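Local atomic coordinates of acylneuraminate lyase (Mycoplasma synoviae, PDB entry 4N4P), a protein that belongs to the dihydrodipicolinate synthetase family and adopts the TIM-barrel fold of that family. Residues T16-K30 / L57-E71. Sequence-based numbering, arbitrary orientation.
Sequences TPFTKDGKLHKAGVK and LSFEDKKEVMKLVAE
The Phe18 ring meets Leu57 at its edge, with CD2 of Leu57 in the ring plane and 3.6 Å from CE1 of Phe18; Lys23 O also lies in that plane, and Thr16 O sits over one face near the rim. This contact joins two neighbouring outer helices of a TIM barrel, 26-39 and 59-73, and the loop leading into the first; the axes of the segments 26-30 and 59-71 come within 9.0 Å, at an angle of 40°. Val65 CG2 packs against CG2 of Thr16 and CD1 of Leu24, 3.8 Å from each. Further along, Val29 crosses Leu68 and Val69 at about a right angle, its CG1 reaching 3.6 Å from Val69 CG2. At the start of helix 59-73, Ser58 and Asp61 form a capping box: Asp61 N donates to Ser58 OG, while Ser58 N donates back to Asp61 OD2 from 38° out of the carboxylate plane. OD2 is also salt-bridged to Arg272, and a water links OD1 to Leu24 N. The Lys26 chain crosses Glu64 with Lys26 CD 3.2 Å from Glu64 OE2, yet Lys26 NZ stays 4.3 Å from that oxygen, beyond a salt bridge. Bends at chi2 (-93°) and chi4 carry the Lys30 chain past Leu68, and its NZ donates to the anti lone pair of Glu71 OE1 at 3.0 Å.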
loop_
_atom_site.group_PDB
_atom_site.type_symbol
_atom_site.label_atom_id
_atom_site.label_comp_id
_atom_site.label_asym_id
_atom_site.label_seq_id
_atom_site.Cartn_x
_atom_site.Cartn_y
_atom_site.Cartn_z
ATOM N N THR A 16 -1.961 -30.594 8.737
ATOM C CA THR A 16 -1.076 -31.768 8.696
ATOM C C THR A 16 -0.555 -32.128 10.106
ATOM O O THR A 16 0.216 -31.377 10.675
ATOM C CB THR A 16 0.107 -31.558 7.690
ATOM O OG1 THR A 16 -0.412 -31.169 6.408
ATOM C CG2 THR A 16 0.907 -32.866 7.526
ATOM N N PRO A 17 -0.979 -33.280 10.673
ATOM C CA PRO A 17 -0.509 -33.611 12.016
ATOM C C PRO A 17 0.990 -33.862 12.127
ATOM O O PRO A 17 1.563 -34.624 11.348
ATOM C CB PRO A 17 -1.299 -34.882 12.352
ATOM C CG PRO A 17 -2.571 -34.675 11.601
ATOM C CD PRO A 17 -2.046 -34.206 10.261
ATOM N N PHE A 18 1.622 -33.198 13.087
ATOM C CA PHE A 18 3.004 -33.522 13.426
ATOM C C PHE A 18 3.077 -33.845 14.898
ATOM O O PHE A 18 2.281 -33.347 15.683
ATOM C CB PHE A 18 3.942 -32.338 13.168
ATOM C CG PHE A 18 3.899 -31.801 11.763
ATOM C CD1 PHE A 18 4.405 -32.538 10.695
ATOM C CD2 PHE A 18 3.380 -30.533 11.518
ATOM C CE1 PHE A 18 4.375 -32.020 9.400
ATOM C CE2 PHE A 18 3.356 -30.005 10.243
ATOM C CZ PHE A 18 3.838 -30.754 9.173
ATOM N N THR A 19 4.043 -34.676 15.275
ATOM C CA THR A 19 4.293 -34.954 16.692
ATOM C C THR A 19 4.879 -33.718 17.336
ATOM O O THR A 19 5.345 -32.818 16.646
ATOM C CB THR A 19 5.282 -36.141 16.873
ATOM O OG1 THR A 19 6.553 -35.766 16.363
ATOM C CG2 THR A 19 4.776 -37.364 16.105
ATOM N N LYS A 20 4.856 -33.666 18.666
ATOM C CA LYS A 20 5.446 -32.536 19.379
ATOM C C LYS A 20 6.858 -32.254 18.926
ATOM O O LYS A 20 7.263 -31.093 18.839
ATOM C CB LYS A 20 5.450 -32.768 20.883
ATOM C CG LYS A 20 4.110 -32.631 21.539
ATOM C CD LYS A 20 4.257 -32.790 23.055
ATOM C CE LYS A 20 2.909 -32.723 23.753
ATOM N NZ LYS A 20 2.729 -31.413 24.420
ATOM N N ASP A 21 7.611 -33.304 18.613
ATOM C CA ASP A 21 8.986 -33.079 18.216
ATOM C C ASP A 21 9.168 -32.912 16.713
ATOM O O ASP A 21 10.291 -32.916 16.223
ATOM C CB ASP A 21 9.953 -34.114 18.817
ATOM C CG ASP A 21 9.650 -35.534 18.400
ATOM O OD1 ASP A 21 8.899 -35.783 17.424
ATOM O OD2 ASP A 21 10.188 -36.439 19.076
ATOM N N GLY A 22 8.056 -32.792 15.985
ATOM C CA GLY A 22 8.111 -32.387 14.585
ATOM C C GLY A 22 8.125 -33.470 13.524
ATOM O O GLY A 22 8.374 -33.161 12.370
ATOM N N LYS A 23 7.913 -34.730 13.896
ATOM C CA LYS A 23 7.854 -35.804 12.900
ATOM C C LYS A 23 6.465 -35.805 12.273
ATOM O O LYS A 23 5.491 -35.556 12.973
ATOM C CB LYS A 23 8.085 -37.168 13.547
ATOM C CG LYS A 23 9.489 -37.375 14.151
ATOM C CD LYS A 23 9.710 -38.853 14.592
ATOM C CE LYS A 23 8.714 -39.322 15.668
ATOM N NZ LYS A 23 8.800 -38.494 16.917
ATOM N N LEU A 24 6.358 -36.122 10.986
ATOM C CA LEU A 24 5.025 -36.380 10.419
ATOM C C LEU A 24 4.299 -37.442 11.235
ATOM O O LEU A 24 4.828 -38.557 11.440
ATOM C CB LEU A 24 5.113 -36.834 8.958
ATOM C CG LEU A 24 3.769 -37.056 8.265
ATOM C CD1 LEU A 24 2.967 -35.750 8.215
ATOM C CD2 LEU A 24 4.016 -37.594 6.869
ATOM N N HIS A 25 3.104 -37.115 11.717
ATOM C CA HIS A 25 2.325 -38.079 12.496
ATOM C C HIS A 25 1.316 -38.831 11.613
ATOM O O HIS A 25 0.179 -38.384 11.406
ATOM C CB HIS A 25 1.656 -37.418 13.699
ATOM C CG HIS A 25 0.977 -38.391 14.609
ATOM N ND1 HIS A 25 1.537 -39.608 14.947
ATOM C CD2 HIS A 25 -0.202 -38.323 15.262
ATOM C CE1 HIS A 25 0.715 -40.256 15.754
ATOM N NE2 HIS A 25 -0.346 -39.495 15.963
ATOM N N LYS A 26 1.768 -39.967 11.083
ATOM C CA LYS A 26 1.062 -40.666 10.014
ATOM C C LYS A 26 -0.314 -41.121 10.452
ATOM O O LYS A 26 -1.267 -40.909 9.711
ATOM C CB LYS A 26 1.890 -41.852 9.478
ATOM C CG LYS A 26 3.285 -41.457 9.056
ATOM C CD LYS A 26 3.753 -42.313 7.888
ATOM C CE LYS A 26 5.247 -42.491 7.841
ATOM N NZ LYS A 26 5.539 -43.939 8.060
ATOM N N ALA A 27 -0.429 -41.697 11.653
ATOM C CA ALA A 27 -1.724 -42.145 12.171
ATOM C C ALA A 27 -2.673 -40.972 12.346
ATOM O O ALA A 27 -3.895 -41.116 12.201
ATOM C CB ALA A 27 -1.554 -42.894 13.520
ATOM N N GLY A 28 -2.110 -39.816 12.697
ATOM C CA GLY A 28 -2.920 -38.604 12.848
ATOM C C GLY A 28 -3.563 -38.127 11.550
ATOM O O GLY A 28 -4.681 -37.597 11.562
ATOM N N VAL A 29 -2.858 -38.291 10.427
ATOM C CA VAL A 29 -3.431 -37.896 9.127
ATOM C C VAL A 29 -4.751 -38.647 8.915
ATOM O O VAL A 29 -5.782 -38.059 8.563
ATOM C CB VAL A 29 -2.447 -38.148 7.959
ATOM C CG1 VAL A 29 -3.142 -37.916 6.612
ATOM C CG2 VAL A 29 -1.208 -37.265 8.102
ATOM N N LYS A 30 -4.749 -39.954 9.196
ATOM C CA LYS A 30 -5.961 -40.736 9.001
ATOM C C LYS A 30 -7.082 -40.308 9.945
ATOM O O LYS A 30 -8.247 -40.227 9.532
ATOM C CB LYS A 30 -5.694 -42.244 9.124
ATOM C CG LYS A 30 -4.451 -42.759 8.363
ATOM C CD LYS A 30 -4.819 -43.238 6.962
ATOM C CE LYS A 30 -3.719 -44.017 6.288
ATOM N NZ LYS A 30 -4.003 -45.484 6.061
ATOM N N LEU A 57 6.917 -29.230 4.998
ATOM C CA LEU A 57 6.983 -30.650 4.655
ATOM C C LEU A 57 8.141 -30.973 3.730
ATOM O O LEU A 57 8.360 -30.256 2.757
ATOM C CB LEU A 57 5.701 -31.072 3.900
ATOM C CG LEU A 57 4.406 -31.032 4.709
ATOM C CD1 LEU A 57 3.204 -31.340 3.818
ATOM C CD2 LEU A 57 4.558 -32.060 5.827
ATOM N N SER A 58 8.838 -32.088 3.979
ATOM C CA SER A 58 9.789 -32.598 2.985
ATOM C C SER A 58 9.007 -33.158 1.803
ATOM O O SER A 58 7.788 -33.428 1.911
ATOM C CB SER A 58 10.687 -33.686 3.581
ATOM O OG SER A 58 9.949 -34.868 3.832
ATOM N N PHE A 59 9.698 -33.338 0.684
ATOM C CA PHE A 59 9.119 -33.967 -0.492
ATOM C C PHE A 59 8.529 -35.328 -0.146
ATOM O O PHE A 59 7.402 -35.640 -0.535
ATOM C CB PHE A 59 10.190 -34.088 -1.566
ATOM C CG PHE A 59 9.720 -34.751 -2.837
ATOM C CD1 PHE A 59 8.558 -34.336 -3.479
ATOM C CD2 PHE A 59 10.467 -35.774 -3.396
ATOM C CE1 PHE A 59 8.156 -34.951 -4.661
ATOM C CE2 PHE A 59 10.070 -36.391 -4.574
ATOM C CZ PHE A 59 8.911 -35.976 -5.204
ATOM N N GLU A 60 9.281 -36.121 0.610
ATOM C CA GLU A 60 8.812 -37.422 1.068
ATOM C C GLU A 60 7.586 -37.339 1.991
ATOM O O GLU A 60 6.682 -38.190 1.904
ATOM C CB GLU A 60 9.962 -38.202 1.725
ATOM C CG GLU A 60 11.024 -38.662 0.711
ATOM C CD GLU A 60 10.505 -39.711 -0.278
ATOM O OE1 GLU A 60 9.740 -40.614 0.150
ATOM O OE2 GLU A 60 10.854 -39.632 -1.481
ATOM N N ASP A 61 7.544 -36.320 2.852
ATOM C CA ASP A 61 6.376 -36.081 3.719
ATOM C C ASP A 61 5.123 -35.819 2.843
ATOM O O ASP A 61 4.024 -36.319 3.148
ATOM C CB ASP A 61 6.553 -34.848 4.624
ATOM C CG ASP A 61 7.540 -35.030 5.794
ATOM O OD1 ASP A 61 7.801 -36.164 6.286
ATOM O OD2 ASP A 61 8.011 -33.959 6.268
ATOM N N LYS A 62 5.288 -35.002 1.795
ATOM C CA LYS A 62 4.174 -34.623 0.901
ATOM C C LYS A 62 3.567 -35.854 0.235
ATOM O O LYS A 62 2.348 -36.050 0.234
ATOM C CB LYS A 62 4.620 -33.611 -0.148
ATOM C CG LYS A 62 4.987 -32.244 0.446
ATOM C CD LYS A 62 5.624 -31.356 -0.593
ATOM C CE LYS A 62 6.303 -30.150 0.037
ATOM N NZ LYS A 62 6.780 -29.182 -1.004
ATOM N N LYS A 63 4.432 -36.718 -0.290
ATOM C CA LYS A 63 3.973 -37.964 -0.894
ATOM C C LYS A 63 3.263 -38.839 0.113
ATOM O O LYS A 63 2.257 -39.445 -0.215
ATOM C CB LYS A 63 5.157 -38.750 -1.447
ATOM C CG LYS A 63 5.844 -38.140 -2.626
ATOM C CD LYS A 63 7.225 -38.815 -2.655
ATOM C CE LYS A 63 7.704 -38.996 -4.038
ATOM N NZ LYS A 63 9.036 -39.690 -4.002
ATOM N N GLU A 64 3.807 -38.928 1.331
ATOM C CA GLU A 64 3.217 -39.752 2.364
ATOM C C GLU A 64 1.849 -39.204 2.753
ATOM O O GLU A 64 0.903 -39.962 2.887
ATOM C CB GLU A 64 4.148 -39.875 3.597
ATOM C CG GLU A 64 3.703 -40.859 4.665
ATOM C CD GLU A 64 3.580 -42.324 4.214
ATOM O OE1 GLU A 64 4.196 -42.749 3.204
ATOM O OE2 GLU A 64 2.832 -43.052 4.891
ATOM N N VAL A 65 1.746 -37.887 2.934
ATOM C CA VAL A 65 0.435 -37.297 3.287
ATOM C C VAL A 65 -0.600 -37.592 2.207
ATOM O O VAL A 65 -1.745 -37.951 2.512
ATOM C CB VAL A 65 0.521 -35.774 3.566
ATOM C CG1 VAL A 65 -0.877 -35.172 3.799
ATOM C CG2 VAL A 65 1.381 -35.552 4.822
ATOM N N MET A 66 -0.190 -37.450 0.957
ATOM C CA MET A 66 -1.104 -37.690 -0.167
ATOM C C MET A 66 -1.604 -39.136 -0.162
ATOM O O MET A 66 -2.797 -39.403 -0.415
ATOM C CB MET A 66 -0.421 -37.371 -1.476
ATOM C CG MET A 66 -0.162 -35.877 -1.681
ATOM S SD MET A 66 0.867 -35.470 -3.078
ATOM C CE MET A 66 -0.217 -35.864 -4.464
ATOM N N LYS A 67 -0.687 -40.073 0.103
ATOM C CA LYS A 67 -1.059 -41.498 0.169
ATOM C C LYS A 67 -1.999 -41.780 1.317
ATOM O O LYS A 67 -3.023 -42.446 1.142
ATOM C CB LYS A 67 0.193 -42.385 0.292
ATOM C CG LYS A 67 1.028 -42.337 -0.923
ATOM C CD LYS A 67 2.469 -42.727 -0.651
ATOM C CE LYS A 67 3.229 -42.828 -1.946
ATOM N NZ LYS A 67 2.559 -43.807 -2.869
ATOM N N LEU A 68 -1.666 -41.256 2.491
ATOM C CA LEU A 68 -2.426 -41.532 3.698
ATOM C C LEU A 68 -3.828 -40.964 3.605
ATOM O O LEU A 68 -4.779 -41.588 4.076
ATOM C CB LEU A 68 -1.722 -40.968 4.928
ATOM C CG LEU A 68 -0.384 -41.572 5.357
ATOM C CD1 LEU A 68 0.261 -40.667 6.411
ATOM C CD2 LEU A 68 -0.518 -43.015 5.866
ATOM N N VAL A 69 -3.954 -39.793 2.984
ATOM C CA VAL A 69 -5.271 -39.175 2.840
ATOM C C VAL A 69 -6.157 -39.980 1.890
ATOM O O VAL A 69 -7.339 -40.254 2.188
ATOM C CB VAL A 69 -5.169 -37.698 2.363
ATOM C CG1 VAL A 69 -6.524 -37.180 1.904
ATOM C CG2 VAL A 69 -4.630 -36.818 3.507
ATOM N N ALA A 70 -5.586 -40.361 0.753
ATOM C CA ALA A 70 -6.341 -41.125 -0.241
ATOM C C ALA A 70 -6.794 -42.463 0.343
ATOM O O ALA A 70 -7.939 -42.871 0.131
ATOM C CB ALA A 70 -5.534 -41.327 -1.481
ATOM N N GLU A 71 -5.907 -43.111 1.100
ATOM C CA GLU A 71 -6.240 -44.333 1.852
ATOM C C GLU A 71 -7.368 -44.160 2.848
ATOM O O GLU A 71 -8.374 -44.874 2.790
ATOM C CB GLU A 71 -4.987 -44.896 2.546
ATOM C CG GLU A 71 -3.965 -45.405 1.541
ATOM C CD GLU A 71 -2.683 -45.921 2.184
ATOM O OE1 GLU A 71 -2.577 -45.928 3.439
ATOM O OE2 GLU A 71 -1.781 -46.318 1.412
HETATM O O HOH W 1 8.645 -36.392 9.053
#